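Local coordinates for protein phosphoribosylformylglycinamidine synthase, purS subunit (Thermotoga maritima, PDB 1VQ3) that is the small PurS-family subunit of phosphoribosylformylglycinamidine synthase, an alpha/beta protein modelled here as an assembly of four chains, at residues Ile20-Ser26 with Arg52-Ile57. Residues are numbered along the deposited sequence.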
ATOM      1  N   ILE C  20     -13.326   4.294   5.935  1.00 16.89           N
ATOM      2  CA  ILE C  20     -13.178   2.841   6.176  1.00 16.86           C
ATOM      3  C   ILE C  20     -13.170   2.172   4.801  1.00 16.33           C
ATOM      4  O   ILE C  20     -14.156   2.266   4.035  1.00 19.26           O
ATOM      5  CB  ILE C  20     -14.310   2.298   7.018  1.00 19.69           C
ATOM      6  CG1 ILE C  20     -14.593   3.153   8.281  1.00 21.01           C
ATOM      7  CG2 ILE C  20     -14.062   0.830   7.356  1.00 20.55           C
ATOM      8  CD1 ILE C  20     -15.959   2.933   8.852  1.00 24.81           C
ATOM      9  N   ASP C  21     -12.065   1.502   4.497  1.00 16.75           N
ATOM     10  CA  ASP C  21     -11.879   0.714   3.273  1.00 16.61           C
ATOM     11  C   ASP C  21     -12.099  -0.794   3.550  1.00 17.24           C
ATOM     12  O   ASP C  21     -11.227  -1.481   4.092  1.00 19.35           O
ATOM     13  CB  ASP C  21     -10.486   0.974   2.739  1.00 18.98           C
ATOM     14  CG  ASP C  21     -10.256   0.465   1.316  1.00 21.91           C
ATOM     15  OD1 ASP C  21     -11.057  -0.288   0.752  1.00 22.42           O
ATOM     16  OD2 ASP C  21      -9.236   0.787   0.690  1.00 21.43           O
ATOM     17  N   VAL C  22     -13.263  -1.276   3.135  1.00 17.97           N
ATOM     18  CA  VAL C  22     -13.731  -2.615   3.421  1.00 20.35           C
ATOM     19  C   VAL C  22     -13.542  -3.410   2.149  1.00 21.90           C
ATOM     20  O   VAL C  22     -14.088  -3.061   1.088  1.00 20.77           O
ATOM     21  CB  VAL C  22     -15.250  -2.656   3.765  1.00 22.03           C
ATOM     22  CG1 VAL C  22     -15.638  -4.053   4.226  1.00 22.81           C
ATOM     23  CG2 VAL C  22     -15.578  -1.622   4.835  1.00 20.91           C
ATOM     24  N   GLN C  23     -12.758  -4.470   2.242  1.00 17.95           N
ATOM     25  CA  GLN C  23     -12.398  -5.243   1.074  1.00 17.94           C
ATOM     26  C   GLN C  23     -12.671  -6.696   1.364  1.00 22.11           C
ATOM     27  O   GLN C  23     -12.503  -7.130   2.466  1.00 19.24           O
ATOM     28  CB  GLN C  23     -10.913  -5.094   0.761  1.00 20.26           C
ATOM     29  CG  GLN C  23     -10.485  -3.748   0.222  1.00 24.32           C
ATOM     30  CD  GLN C  23     -11.010  -3.444  -1.209  1.00 22.84           C
ATOM     31  OE1 GLN C  23     -11.097  -4.314  -2.076  1.00 30.18           O
ATOM     32  NE2 GLN C  23     -11.322  -2.202  -1.437  1.00 22.97           N
ATOM     33  N   TYR C  24     -13.045  -7.438   0.343  1.00 21.59           N
ATOM     34  CA  TYR C  24     -13.144  -8.872   0.473  1.00 22.82           C
ATOM     35  C   TYR C  24     -11.762  -9.473   0.732  1.00 23.27           C
ATOM     36  O   TYR C  24     -10.710  -9.021   0.169  1.00 21.24           O
ATOM     37  CB  TYR C  24     -13.747  -9.461  -0.792  1.00 21.31           C
ATOM     38  CG  TYR C  24     -15.216  -9.185  -0.948  1.00 24.50           C
ATOM     39  CD1 TYR C  24     -16.128  -9.531   0.052  1.00 29.60           C
ATOM     40  CD2 TYR C  24     -15.701  -8.645  -2.106  1.00 29.15           C
ATOM     41  CE1 TYR C  24     -17.475  -9.326  -0.117  1.00 32.12           C
ATOM     42  CE2 TYR C  24     -17.046  -8.446  -2.306  1.00 29.35           C
ATOM     43  CZ  TYR C  24     -17.932  -8.776  -1.313  1.00 35.45           C
ATOM     44  OH  TYR C  24     -19.265  -8.547  -1.519  1.00 34.17           O
ATOM     45  N   ARG C  25     -11.729 -10.471   1.606  1.00 21.95           N
ATOM     46  CA  ARG C  25     -10.484 -11.144   1.856  1.00 25.23           C
ATOM     47  C   ARG C  25     -10.036 -11.849   0.563  1.00 23.66           C
ATOM     48  O   ARG C  25     -10.832 -12.127  -0.329  1.00 24.13           O
ATOM     49  CB  ARG C  25     -10.601 -12.153   2.989  1.00 26.28           C
ATOM     50  CG  ARG C  25     -10.966 -11.582   4.316  1.00 31.11           C
ATOM     51  CD  ARG C  25     -11.307 -12.662   5.329  1.00 36.06           C
ATOM     52  NE  ARG C  25     -11.709 -12.084   6.604  1.00 41.69           N
ATOM     53  CZ  ARG C  25     -10.865 -11.565   7.485  1.00 51.38           C
ATOM     54  NH1 ARG C  25      -9.554 -11.551   7.245  1.00 53.15           N
ATOM     55  NH2 ARG C  25     -11.327 -11.046   8.617  1.00 53.58           N
ATOM     56  N   SER C  26      -8.755 -12.165   0.492  1.00 25.54           N
ATOM     57  CA  SER C  26      -8.154 -12.635  -0.743  1.00 29.72           C
ATOM     58  C   SER C  26      -8.703 -14.018  -1.164  1.00 31.62           C
ATOM     59  O   SER C  26      -8.700 -14.373  -2.341  1.00 28.66           O
ATOM     60  CB  SER C  26      -6.639 -12.671  -0.575  1.00 29.62           C
ATOM     61  OG  SER C  26      -6.326 -13.502   0.508  1.00 29.80           O
ATOM     62  N   ARG C  52      -9.670  -4.973  -7.380  1.00 22.27           N
ATOM     63  CA  ARG C  52     -10.634  -5.449  -6.406  1.00 20.18           C
ATOM     64  C   ARG C  52     -11.576  -4.320  -6.043  1.00 22.38           C
ATOM     65  O   ARG C  52     -11.141  -3.182  -5.867  1.00 23.22           O
ATOM     66  CB  ARG C  52      -9.934  -5.973  -5.146  1.00 22.07           C
ATOM     67  CG  ARG C  52      -9.025  -7.140  -5.405  1.00 28.26           C
ATOM     68  CD  ARG C  52      -9.728  -8.525  -5.475  1.00 37.49           C
ATOM     69  NE  ARG C  52     -10.195  -8.990  -4.158  1.00 38.15           N
ATOM     70  CZ  ARG C  52     -10.689 -10.204  -3.914  1.00 36.36           C
ATOM     71  NH1 ARG C  52     -10.797 -11.087  -4.897  1.00 38.96           N
ATOM     72  NH2 ARG C  52     -11.074 -10.534  -2.684  1.00 32.78           N
ATOM     73  N   LEU C  53     -12.861  -4.647  -6.022  1.00 24.00           N
ATOM     74  CA  LEU C  53     -13.933  -3.737  -5.719  1.00 24.41           C
ATOM     75  C   LEU C  53     -14.427  -4.007  -4.287  1.00 24.16           C
ATOM     76  O   LEU C  53     -14.889  -5.087  -3.949  1.00 20.88           O
ATOM     77  CB  LEU C  53     -15.066  -3.920  -6.726  1.00 24.02           C
ATOM     78  CG  LEU C  53     -16.298  -3.048  -6.499  1.00 24.56           C
ATOM     79  CD1 LEU C  53     -16.052  -1.558  -6.679  1.00 19.99           C
ATOM     80  CD2 LEU C  53     -17.370  -3.512  -7.373  1.00 26.09           C
ATOM     81  N   GLY C  54     -14.244  -3.012  -3.435  1.00 22.99           N
ATOM     82  CA  GLY C  54     -14.771  -3.006  -2.090  1.00 21.21           C
ATOM     83  C   GLY C  54     -15.607  -1.757  -1.873  1.00 21.31           C
ATOM     84  O   GLY C  54     -16.076  -1.100  -2.840  1.00 22.96           O
ATOM     85  N   LYS C  55     -15.784  -1.459  -0.592  1.00 23.03           N
ATOM     86  CA  LYS C  55     -16.609  -0.375  -0.113  1.00 23.42           C
ATOM     87  C   LYS C  55     -15.772   0.639   0.637  1.00 21.92           C
ATOM     88  O   LYS C  55     -14.803   0.316   1.312  1.00 23.83           O
ATOM     89  CB  LYS C  55     -17.676  -0.931   0.825  1.00 23.80           C
ATOM     90  CG  LYS C  55     -18.609  -1.905   0.168  1.00 26.56           C
ATOM     91  CD  LYS C  55     -19.657  -2.395   1.136  1.00 31.58           C
ATOM     92  CE  LYS C  55     -19.305  -3.721   1.731  1.00 38.92           C
ATOM     93  NZ  LYS C  55     -20.475  -4.321   2.440  1.00 36.90           N
ATOM     94  N   SER C  56     -16.131   1.889   0.440  1.00 20.85           N
ATOM     95  CA  SER C  56     -15.486   2.984   1.112  1.00 20.60           C
ATOM     96  C   SER C  56     -16.587   3.750   1.835  1.00 20.32           C
ATOM     97  O   SER C  56     -17.466   4.380   1.222  1.00 20.25           O
ATOM     98  CB  SER C  56     -14.715   3.873   0.130  1.00 21.20           C
ATOM     99  OG  SER C  56     -14.279   5.036   0.826  1.00 22.53           O
ATOM    100  N   ILE C  57     -16.552   3.642   3.153  1.00 19.11           N
ATOM    101  CA  ILE C  57     -17.531   4.241   3.995  1.00 20.74           C
ATOM    102  C   ILE C  57     -16.838   5.433   4.601  1.00 19.30           C
ATOM    103  O   ILE C  57     -15.797   5.294   5.255  1.00 20.21           O
ATOM    104  CB  ILE C  57     -18.030   3.243   5.046  1.00 19.48           C
ATOM    105  CG1 ILE C  57     -18.795   2.091   4.375  1.00 22.00           C
ATOM    106  CG2 ILE C  57     -18.955   3.985   6.018  1.00 21.73           C
ATOM    107  CD1 ILE C  57     -18.837   0.811   5.230  1.00 25.57           C
TER
HETATM  108  O   HOH W   1     -12.950  -6.298  -2.456  1.00 25.62           O
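Start at the I20 end, where the two strands run antiparallel and the ladder is regular: backbone hydrogen bonds join I20 N to I57 O (2.8 Å), I57 N to I20 O (2.9 Å), and V22 N to K55 O and K55 N to V22 O (both 2.9 Å). I20 and I57, each with chi1 m and chi2 t, lie on one face with V22 and K55 (chi1 m); V22 CG2 meets I57 CD1 at 4.1 Å, V22 CB and K55 CB are 4.2 Å apart, and helix 66-81 packs over the two isoleucines. On the other face, D21 hydrogen-bonds S56 of a second subunit and salt-bridges its R92, while S56 OG reciprocally bonds that subunit's D21. Strand 15-24 is the middle one of the chain's three-stranded antiparallel sheet, between 51-62 and 87-93, and 52-57 carries that sheet on into the second subunit by another antiparallel ladder. Toward R52 the direct backbone hydrogen bonds stop, although Q23 and G54 still lie side by side (CA to CA 4.5 Å). Q23, m at chi1 and chi2, folds back so that NE2 donates to D21 OD1 (2.9 Å); a CB on G54 would collide with V22 O and Q23 NE2. A water donates to Q23 OE1 and L53 O (both 2.7 Å) and accepts from Y24 N (3.0 Å). Beyond it R52, m through chi1 to chi3, curls round until NH2 lies 3.4 Å from Y24 CB, hydrogen-bonding weakly to Y24 O (3.2 Å) and also to V28 O.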